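Local coordinates for putative cytoplasmic protein (Enterobacter cloacae, PDB 4HFL) that acts as a type VI secretion effector, Tae4, probably an amidase that cuts the peptide stems of peptidoglycan in rival bacteria, at residues Leu67-Ile72 and Lys89-Arg94; Asp97-Leu102 and Ile127-Gly132; Gly107-Ser112 and Asn169-Ser174. All coordinates share one frame; numbering follows the deposited sequence.

Contact 1 of 3, residues Leu67-Ile72 and Lys89-Arg94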
loop_
_atom_site.group_PDB
_atom_site.type_symbol
_atom_site.label_atom_id
_atom_site.label_comp_id
_atom_site.label_asym_id
_atom_site.label_seq_id
_atom_site.Cartn_x
_atom_site.Cartn_y
_atom_site.Cartn_z
ATOM N N LEU A 67 1.514 7.902 -1.580
ATOM C CA LEU A 67 1.938 8.233 -2.942
ATOM C C LEU A 67 1.561 9.665 -3.314
ATOM O O LEU A 67 2.365 10.373 -3.900
ATOM C CB LEU A 67 1.343 7.262 -3.949
ATOM C CG LEU A 67 1.851 5.819 -3.845
ATOM C CD1 LEU A 67 1.090 4.924 -4.791
ATOM C CD2 LEU A 67 3.321 5.773 -4.164
ATOM N N ASN A 68 0.352 10.095 -2.956
ATOM C CA ASN A 68 -0.122 11.437 -3.298
ATOM C C ASN A 68 0.749 12.495 -2.689
ATOM O O ASN A 68 1.047 13.512 -3.328
ATOM C CB ASN A 68 -1.572 11.657 -2.812
ATOM C CG ASN A 68 -2.612 11.143 -3.801
ATOM O OD1 ASN A 68 -2.426 11.230 -5.024
ATOM N ND2 ASN A 68 -3.717 10.602 -3.274
ATOM N N TYR A 69 1.147 12.284 -1.439
ATOM C CA TYR A 69 1.896 13.344 -0.767
ATOM C C TYR A 69 3.412 13.227 -0.910
ATOM O O TYR A 69 4.160 14.095 -0.455
ATOM C CB TYR A 69 1.420 13.507 0.678
ATOM C CG TYR A 69 0.085 14.217 0.724
ATOM C CD1 TYR A 69 0.013 15.590 0.881
ATOM C CD2 TYR A 69 -1.102 13.516 0.566
ATOM C CE1 TYR A 69 -1.216 16.251 0.906
ATOM C CE2 TYR A 69 -2.329 14.160 0.593
ATOM C CZ TYR A 69 -2.379 15.525 0.761
ATOM O OH TYR A 69 -3.607 16.155 0.778
ATOM N N CYS A 70 3.857 12.167 -1.588
ATOM C CA CYS A 70 5.270 12.006 -1.925
ATOM C C CYS A 70 5.521 12.342 -3.399
ATOM O O CYS A 70 6.620 12.143 -3.913
ATOM C CB CYS A 70 5.744 10.582 -1.609
ATOM S SG CYS A 70 5.962 10.306 0.158
ATOM N N GLY A 71 4.499 12.855 -4.076
ATOM C CA GLY A 71 4.680 13.373 -5.425
ATOM C C GLY A 71 4.423 12.370 -6.533
ATOM O O GLY A 71 4.927 12.552 -7.646
ATOM N N ILE A 72 3.665 11.310 -6.224
ATOM C CA ILE A 72 3.126 10.414 -7.236
ATOM C C ILE A 72 1.602 10.514 -7.147
ATOM O O ILE A 72 0.959 9.816 -6.348
ATOM C CB ILE A 72 3.593 8.944 -7.031
ATOM C CG1 ILE A 72 5.108 8.812 -7.273
ATOM C CG2 ILE A 72 2.820 7.980 -7.945
ATOM C CD1 ILE A 72 5.683 7.439 -6.927
ATOM N N LYS A 89 -7.724 15.073 -3.845
ATOM C CA LYS A 89 -6.806 14.086 -4.409
ATOM C C LYS A 89 -7.498 12.722 -4.516
ATOM O O LYS A 89 -8.456 12.450 -3.781
ATOM C CB LYS A 89 -5.504 14.015 -3.593
ATOM C CG LYS A 89 -4.795 15.378 -3.476
ATOM C CD LYS A 89 -3.339 15.245 -3.055
ATOM C CE LYS A 89 -2.607 16.583 -3.162
ATOM N NZ LYS A 89 -2.584 17.124 -4.557
ATOM N N ARG A 90 -7.023 11.884 -5.438
ATOM C CA ARG A 90 -7.644 10.585 -5.692
ATOM C C ARG A 90 -7.095 9.455 -4.815
ATOM O O ARG A 90 -5.883 9.357 -4.569
ATOM C CB ARG A 90 -7.529 10.216 -7.177
ATOM C CG ARG A 90 -8.318 11.135 -8.107
ATOM C CD ARG A 90 -7.829 11.014 -9.542
ATOM N NE ARG A 90 -8.638 11.801 -10.472
ATOM C CZ ARG A 90 -8.391 13.070 -10.798
ATOM N NH1 ARG A 90 -7.355 13.706 -10.262
ATOM N NH2 ARG A 90 -9.184 13.705 -11.656
ATOM N N TYR A 91 -8.004 8.600 -4.352
ATOM C CA TYR A 91 -7.666 7.502 -3.462
ATOM C C TYR A 91 -8.225 6.186 -3.991
ATOM O O TYR A 91 -9.433 6.085 -4.266
ATOM C CB TYR A 91 -8.199 7.801 -2.055
ATOM C CG TYR A 91 -7.450 8.942 -1.397
ATOM C CD1 TYR A 91 -6.316 8.704 -0.636
ATOM C CD2 TYR A 91 -7.860 10.259 -1.562
ATOM C CE1 TYR A 91 -5.615 9.758 -0.039
ATOM C CE2 TYR A 91 -7.171 11.305 -0.972
ATOM C CZ TYR A 91 -6.049 11.047 -0.217
ATOM O OH TYR A 91 -5.366 12.091 0.374
ATOM N N MET A 92 -7.343 5.199 -4.167
ATOM C CA MET A 92 -7.768 3.847 -4.534
ATOM C C MET A 92 -8.265 3.154 -3.275
ATOM O O MET A 92 -7.794 3.458 -2.179
ATOM C CB MET A 92 -6.619 3.031 -5.149
ATOM C CG MET A 92 -5.934 3.657 -6.363
ATOM S SD MET A 92 -4.727 2.539 -7.151
ATOM C CE MET A 92 -3.986 3.725 -8.291
ATOM N N PHE A 93 -9.219 2.232 -3.431
ATOM C CA PHE A 93 -9.810 1.552 -2.285
ATOM C C PHE A 93 -9.822 0.020 -2.478
ATOM O O PHE A 93 -10.303 -0.712 -1.606
ATOM C CB PHE A 93 -11.217 2.092 -2.003
ATOM C CG PHE A 93 -12.154 1.982 -3.174
ATOM C CD1 PHE A 93 -12.927 0.838 -3.353
ATOM C CD2 PHE A 93 -12.258 3.013 -4.096
ATOM C CE1 PHE A 93 -13.794 0.723 -4.427
ATOM C CE2 PHE A 93 -13.126 2.912 -5.171
ATOM C CZ PHE A 93 -13.893 1.755 -5.340
ATOM N N ARG A 94 -9.268 -0.441 -3.606
ATOM C CA ARG A 94 -9.042 -1.870 -3.865
ATOM C C ARG A 94 -7.548 -2.199 -3.886
ATOM O O ARG A 94 -6.761 -1.577 -4.618
ATOM C CB ARG A 94 -9.678 -2.292 -5.191
ATOM C CG ARG A 94 -11.193 -2.356 -5.147
ATOM C CD ARG A 94 -11.782 -2.417 -6.544
ATOM N NE ARG A 94 -13.156 -1.911 -6.572
ATOM C CZ ARG A 94 -13.905 -1.824 -7.668
ATOM N NH1 ARG A 94 -13.419 -2.218 -8.836
ATOM N NH2 ARG A 94 -15.141 -1.346 -7.597
HETATM O O HOH W 1 -4.640 12.015 -7.083
#

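Contact 2 of 3, residues Asp97-Leu102 and Ile127-Gly132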
loop_
_atom_site.group_PDB
_atom_site.type_symbol
_atom_site.label_atom_id
_atom_site.label_comp_id
_atom_site.label_asym_id
_atom_site.label_seq_id
_atom_site.Cartn_x
_atom_site.Cartn_y
_atom_site.Cartn_z
ATOM N N ASP A 97 -5.748 -2.983 -7.184
ATOM C CA ASP A 97 -5.488 -1.806 -8.007
ATOM C C ASP A 97 -4.185 -1.122 -7.600
ATOM O O ASP A 97 -3.419 -0.671 -8.452
ATOM C CB ASP A 97 -6.640 -0.806 -7.894
ATOM C CG ASP A 97 -7.927 -1.306 -8.536
ATOM O OD1 ASP A 97 -7.879 -2.256 -9.347
ATOM O OD2 ASP A 97 -8.990 -0.726 -8.240
ATOM N N MET A 98 -3.938 -1.027 -6.296
ATOM C CA MET A 98 -2.698 -0.419 -5.816
ATOM C C MET A 98 -1.516 -1.294 -6.248
ATOM O O MET A 98 -0.482 -0.800 -6.741
ATOM C CB MET A 98 -2.747 -0.278 -4.292
ATOM C CG MET A 98 -1.478 0.278 -3.655
ATOM S SD MET A 98 -0.915 1.840 -4.387
ATOM C CE MET A 98 -2.320 2.920 -4.055
ATOM N N ILE A 99 -1.706 -2.602 -6.080
ATOM C CA ILE A 99 -0.709 -3.600 -6.452
ATOM C C ILE A 99 -0.360 -3.500 -7.938
ATOM O O ILE A 99 0.817 -3.524 -8.302
ATOM C CB ILE A 99 -1.181 -5.031 -6.061
ATOM C CG1 ILE A 99 -1.114 -5.208 -4.530
ATOM C CG2 ILE A 99 -0.341 -6.076 -6.735
ATOM C CD1 ILE A 99 -1.623 -6.573 -4.011
ATOM N N ALA A 100 -1.372 -3.373 -8.796
ATOM C CA ALA A 100 -1.132 -3.183 -10.235
ATOM C C ALA A 100 -0.493 -1.827 -10.548
ATOM O O ALA A 100 0.348 -1.708 -11.437
ATOM C CB ALA A 100 -2.428 -3.354 -11.006
ATOM N N PHE A 101 -0.884 -0.803 -9.796
ATOM C CA PHE A 101 -0.428 0.551 -10.042
ATOM C C PHE A 101 1.060 0.726 -9.782
ATOM O O PHE A 101 1.750 1.397 -10.551
ATOM C CB PHE A 101 -1.210 1.522 -9.169
ATOM C CG PHE A 101 -0.792 2.958 -9.329
ATOM C CD1 PHE A 101 -0.761 3.553 -10.585
ATOM C CD2 PHE A 101 -0.452 3.720 -8.219
ATOM C CE1 PHE A 101 -0.383 4.889 -10.733
ATOM C CE2 PHE A 101 -0.078 5.064 -8.356
ATOM C CZ PHE A 101 -0.043 5.645 -9.610
ATOM N N LEU A 102 1.550 0.140 -8.694
ATOM C CA LEU A 102 2.933 0.389 -8.279
ATOM C C LEU A 102 4.033 0.190 -9.352
ATOM O O LEU A 102 4.884 1.070 -9.527
ATOM C CB LEU A 102 3.240 -0.374 -6.982
ATOM C CG LEU A 102 2.563 0.318 -5.797
ATOM C CD1 LEU A 102 2.521 -0.579 -4.568
ATOM C CD2 LEU A 102 3.306 1.624 -5.490
ATOM N N ILE A 127 9.208 -0.132 -0.270
ATOM C CA ILE A 127 7.803 -0.508 -0.367
ATOM C C ILE A 127 7.702 -2.011 -0.594
ATOM O O ILE A 127 8.386 -2.552 -1.454
ATOM C CB ILE A 127 7.141 0.188 -1.573
ATOM C CG1 ILE A 127 7.081 1.701 -1.356
ATOM C CG2 ILE A 127 5.730 -0.389 -1.837
ATOM C CD1 ILE A 127 6.533 2.448 -2.554
ATOM N N ILE A 128 6.820 -2.684 0.141
ATOM C CA ILE A 128 6.687 -4.132 -0.003
ATOM C C ILE A 128 5.214 -4.560 -0.149
ATOM O O ILE A 128 4.336 -4.043 0.548
ATOM C CB ILE A 128 7.421 -4.880 1.157
ATOM C CG1 ILE A 128 7.619 -6.361 0.826
ATOM C CG2 ILE A 128 6.686 -4.709 2.495
ATOM C CD1 ILE A 128 8.571 -7.056 1.805
ATOM N N ILE A 129 4.958 -5.480 -1.080
ATOM C CA ILE A 129 3.628 -6.051 -1.298
ATOM C C ILE A 129 3.656 -7.542 -0.971
ATOM O O ILE A 129 4.437 -8.297 -1.563
ATOM C CB ILE A 129 3.216 -5.978 -2.788
ATOM C CG1 ILE A 129 3.173 -4.533 -3.297
ATOM C CG2 ILE A 129 1.879 -6.695 -3.019
ATOM C CD1 ILE A 129 2.963 -4.457 -4.811
ATOM N N PHE A 130 2.772 -7.972 -0.076
ATOM C CA PHE A 130 2.628 -9.378 0.270
ATOM C C PHE A 130 1.337 -9.870 -0.356
ATOM O O PHE A 130 0.293 -9.327 -0.065
ATOM C CB PHE A 130 2.470 -9.523 1.785
ATOM C CG PHE A 130 3.652 -9.035 2.580
ATOM C CD1 PHE A 130 4.799 -9.807 2.695
ATOM C CD2 PHE A 130 3.605 -7.808 3.230
ATOM C CE1 PHE A 130 5.882 -9.364 3.445
ATOM C CE2 PHE A 130 4.678 -7.365 3.984
ATOM C CZ PHE A 130 5.822 -8.144 4.091
ATOM N N THR A 131 1.371 -10.907 -1.188
ATOM C CA THR A 131 0.110 -11.442 -1.705
ATOM C C THR A 131 -0.042 -12.880 -1.297
ATOM O O THR A 131 0.936 -13.536 -0.963
ATOM C CB THR A 131 0.016 -11.361 -3.223
ATOM O OG1 THR A 131 1.176 -11.981 -3.783
ATOM C CG2 THR A 131 -0.062 -9.898 -3.677
ATOM N N GLY A 132 -1.276 -13.367 -1.308
ATOM C CA GLY A 132 -1.532 -14.739 -0.927
ATOM C C GLY A 132 -3.010 -15.043 -1.022
ATOM O O GLY A 132 -3.715 -14.520 -1.896
#

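Contact 3 of 3, residues Gly107-Ser112 and Asn169-Ser174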
loop_
_atom_site.group_PDB
_atom_site.type_symbol
_atom_site.label_atom_id
_atom_site.label_comp_id
_atom_site.label_asym_id
_atom_site.label_seq_id
_atom_site.Cartn_x
_atom_site.Cartn_y
_atom_site.Cartn_z
ATOM N N GLY A 107 8.585 1.240 -11.800
ATOM C CA GLY A 107 9.356 0.324 -12.629
ATOM C C GLY A 107 9.264 -1.085 -12.065
ATOM O O GLY A 107 8.562 -1.328 -11.076
ATOM N N LYS A 108 9.962 -2.029 -12.682
ATOM C CA LYS A 108 9.920 -3.397 -12.186
ATOM C C LYS A 108 10.495 -3.479 -10.765
ATOM O O LYS A 108 11.432 -2.740 -10.404
ATOM C CB LYS A 108 10.646 -4.350 -13.142
ATOM C CG LYS A 108 10.336 -5.834 -12.857
ATOM C CD LYS A 108 11.010 -6.753 -13.868
ATOM C CE LYS A 108 10.713 -8.219 -13.561
ATOM N NZ LYS A 108 9.303 -8.574 -13.805
ATOM N N ALA A 109 9.889 -4.336 -9.945
ATOM C CA ALA A 109 10.362 -4.581 -8.579
ATOM C C ALA A 109 11.802 -5.055 -8.535
ATOM O O ALA A 109 12.262 -5.792 -9.421
ATOM C CB ALA A 109 9.506 -5.594 -7.913
ATOM N N ASP A 110 12.499 -4.643 -7.482
ATOM C CA ASP A 110 13.852 -5.089 -7.243
ATOM C C ASP A 110 13.864 -6.544 -6.824
ATOM O O ASP A 110 14.809 -7.267 -7.125
ATOM C CB ASP A 110 14.449 -4.265 -6.113
ATOM C CG ASP A 110 14.726 -2.835 -6.541
ATOM O OD1 ASP A 110 15.260 -2.659 -7.659
ATOM O OD2 ASP A 110 14.380 -1.918 -5.777
ATOM N N ILE A 111 12.838 -6.952 -6.084
ATOM C CA ILE A 111 12.783 -8.332 -5.601
ATOM C C ILE A 111 11.353 -8.822 -5.662
ATOM O O ILE A 111 10.436 -8.121 -5.250
ATOM C CB ILE A 111 13.262 -8.448 -4.124
ATOM C CG1 ILE A 111 14.734 -8.022 -3.993
ATOM C CG2 ILE A 111 13.077 -9.886 -3.587
ATOM C CD1 ILE A 111 15.190 -7.812 -2.555
ATOM N N SER A 112 11.162 -10.029 -6.180
ATOM C CA SER A 112 9.868 -10.706 -6.086
ATOM C C SER A 112 10.159 -12.184 -5.835
ATOM O O SER A 112 10.802 -12.832 -6.660
ATOM C CB SER A 112 9.078 -10.526 -7.387
ATOM O OG SER A 112 7.870 -11.260 -7.354
ATOM N N ASN A 169 3.829 -14.758 -2.076
ATOM C CA ASN A 169 4.792 -13.914 -2.769
ATOM C C ASN A 169 5.053 -12.649 -1.960
ATOM O O ASN A 169 4.165 -12.177 -1.235
ATOM C CB ASN A 169 4.269 -13.501 -4.158
ATOM C CG ASN A 169 5.224 -12.547 -4.881
ATOM O OD1 ASN A 169 5.199 -11.321 -4.668
ATOM N ND2 ASN A 169 6.083 -13.109 -5.722
ATOM N N ALA A 170 6.265 -12.109 -2.072
ATOM C CA ALA A 170 6.527 -10.738 -1.619
ATOM C C ALA A 170 7.248 -10.064 -2.756
ATOM O O ALA A 170 8.128 -10.668 -3.384
ATOM C CB ALA A 170 7.371 -10.711 -0.381
ATOM N N THR A 171 6.864 -8.816 -3.012
ATOM C CA THR A 171 7.384 -8.016 -4.109
ATOM C C THR A 171 7.757 -6.661 -3.501
ATOM O O THR A 171 6.982 -6.080 -2.731
ATOM C CB THR A 171 6.303 -7.863 -5.210
ATOM O OG1 THR A 171 6.031 -9.144 -5.793
ATOM C CG2 THR A 171 6.764 -6.933 -6.319
ATOM N N PHE A 172 8.941 -6.172 -3.848
ATOM C CA PHE A 172 9.610 -5.137 -3.090
ATOM C C PHE A 172 10.409 -4.179 -3.971
ATOM O O PHE A 172 11.149 -4.627 -4.876
ATOM C CB PHE A 172 10.564 -5.794 -2.089
ATOM C CG PHE A 172 11.526 -4.824 -1.444
ATOM C CD1 PHE A 172 11.153 -4.127 -0.310
ATOM C CD2 PHE A 172 12.798 -4.621 -1.968
ATOM C CE1 PHE A 172 12.027 -3.225 0.288
ATOM C CE2 PHE A 172 13.684 -3.721 -1.376
ATOM C CZ PHE A 172 13.294 -3.023 -0.244
ATOM N N TRP A 173 10.273 -2.880 -3.667
ATOM C CA TRP A 173 11.084 -1.802 -4.271
ATOM C C TRP A 173 11.871 -1.073 -3.197
ATOM O O TRP A 173 11.299 -0.617 -2.196
ATOM C CB TRP A 173 10.196 -0.751 -4.960
ATOM C CG TRP A 173 9.413 -1.231 -6.167
ATOM C CD1 TRP A 173 9.738 -1.033 -7.473
ATOM C CD2 TRP A 173 8.165 -1.939 -6.165
ATOM N NE1 TRP A 173 8.788 -1.601 -8.289
ATOM C CE2 TRP A 173 7.808 -2.155 -7.513
ATOM C CE3 TRP A 173 7.317 -2.419 -5.155
ATOM C CZ2 TRP A 173 6.643 -2.838 -7.880
ATOM C CZ3 TRP A 173 6.164 -3.091 -5.521
ATOM C CH2 TRP A 173 5.840 -3.301 -6.875
ATOM N N SER A 174 13.175 -0.922 -3.411
ATOM C CA SER A 174 14.009 -0.140 -2.500
ATOM C C SER A 174 13.660 1.342 -2.583
ATOM O O SER A 174 13.433 1.883 -3.675
ATOM C CB SER A 174 15.503 -0.317 -2.845
ATOM O OG SER A 174 15.982 -1.564 -2.390
#

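Contact 1 of 3, residues Leu67-Ile72 and Lys89-Arg94
Asn68 ND2 donates to the backbone Arg90 O at 2.8 Å, with a nearly straight N-H...O angle of 165°. This bond joins the last turn of helix 59-69 to strand 90-92, one arm of a two-stranded antiparallel hairpin whose other arm is strand 82-84. The acceptor lies in the amide plane of Asn68, while the donor is tilted from the carbonyl plane of Arg90. At the other end of the amide, Asn68 OD1 accepts a hydrogen bond from a water 3.1 Å away, and that water in turn accepts from Arg90 N. OD1 also accepts from Val74 N, which fixes the rotation of the amide. One residue thus serves both the N-H and the C=O of Arg90, directly and through water. ND2 also sits over one face of the Tyr91 ring, toward its rim and 3.8 Å from Tyr91 CE1; amide and ring planes stand 80° apart. Beside this, the aliphatic part of Lys89 runs past Asn68 in the opposite direction. Lys89 CD comes within 3.9 Å of Tyr69 CE2, and the chain bends at chi4 (-61°) beyond it. Lys89 NZ lies 5.9 Å from the centroid of the Tyr69 ring, at most a weak cation-pi attraction. The two tyrosines cross at about a right angle, and both hydroxyls hydrogen-bond to Asp87 OD2, so one carboxylate oxygen ties helix end and hairpin together. Close to this shared acceptor, Tyr91 OH meets the Tyr69 ring at its edge, 3.7 Å from Tyr69 CE2.

Contact 2 of 3, residues Asp97-Leu102 and Ile127-Gly132
Ile99 of helix 95-106 packs on Ile129 and Thr131 of strand 126-133, an inner strand of the four-stranded antiparallel sheet. The segments form a helix-on-sheet layer: their axes come within 10.3 Å, and the N-to-C directions differ by 132°. The tight part is the Ile99 end. With CG1 anti to the carbonyl carbon (chi1 -72°) and CD1 extended beyond it, the tip methyl CD1 comes to 3.6 Å from Ile129 CG2. The same methyl lies 3.7 Å from Thr131 CG2, so it touches two strand residues that lie on one face of the sheet. Thr131 offers this methyl because its CG2 is anti to the carbonyl carbon, with OG1 between the backbone N and the carbonyl carbon. Ile99 and Thr131 are both partly exposed, so the closest packing lies toward the solvent side. Toward the interior the fit is looser. Leu102 slides past Ile129 in the opposite direction, with Leu102 CD1 at 3.9 Å from Ile129 CD1, and Leu102 CD1 approaches Ile127 CG2 only to 4.2 Å. Neighbouring strands add cover: Val142 touches both Ile99 and Leu102, and Trp173 meets Leu102 and Ile129. The touching atoms between helix and strand are all carbon, which implies that this junction rests on hydrophobic burial and methyl-to-methyl fit, with no directional bond to set the register.

Contact 3 of 3, residues Gly107-Ser112 and Asn169-Ser174
Ile111 and Phe172 face each other as an antiparallel hydrogen-bonded pair, Ile111 N giving to Phe172 O at 3.1 Å and Phe172 N to Ile111 O at 2.8 Å. Asp110 also faces Phe172, and its N makes a second, weak bond to the same Phe172 O: this is a classic beta bulge at the start of strand 111-114. Next along, Ser112 and Thr171 form a non-hydrogen-bonded pair, and Ser112 OG and Thr171 OG1 are hydrogen-bonded at 3.2 Å. The side chains secure the approach to the strand. Trp173 NE1 donates to Gly107 O at 2.8 Å and 167°; the carbonyl oxygen lies in the indole plane, while NE1 stands above the carbonyl plane. Ala109 CA rests over one face of the same indole, 3.7 Å from the centroid of the five-membered ring of Trp173, a CH-pi contact. Packing is tight at Ala109 CB, 3.4 Å from Thr171 CG2. Asp110 has CG anti to its carbonyl carbon (chi1 -71°), and its OD2 accepts from Ser174 N at 2.8 Å. The same oxygen forms a salt bridge with Arg18. The Ile111 and Phe172 side chains run alongside each other on one face of the sheet, Ile111 CD1 4.0 Å from Phe172 CD2. Strand 166-174 is thus held between 111-114, outermost within this chain, and 126-133, while the Trp173 side chain packs against helix 95-106, touching Leu102, Pro103 and Leu106.

From the N terminus, contact 1 comes first: after helix 59-69 the chain runs through a loop and strand 82-84, then turns back, and strand 90-92, with Lys89 before it, returns to the helix end, closing that loop before contact 2 opens. The chain passes almost at once into helix 95-106, and Met92 CE packs on Phe101 CG while Leu67 CD1 meets Met98 SD. Contacts 2 and 3 then cross: 97-102 and 107-112 follow each other, 127-132 closes contact 2, and 169-174 closes contact 3 much later. Their strands are sheet neighbours, with Ile129 N probably hydrogen-bonded to Thr171 O. The three contacts tie the hairpin, helices 59-69 and 95-106, and the four-stranded sheet together.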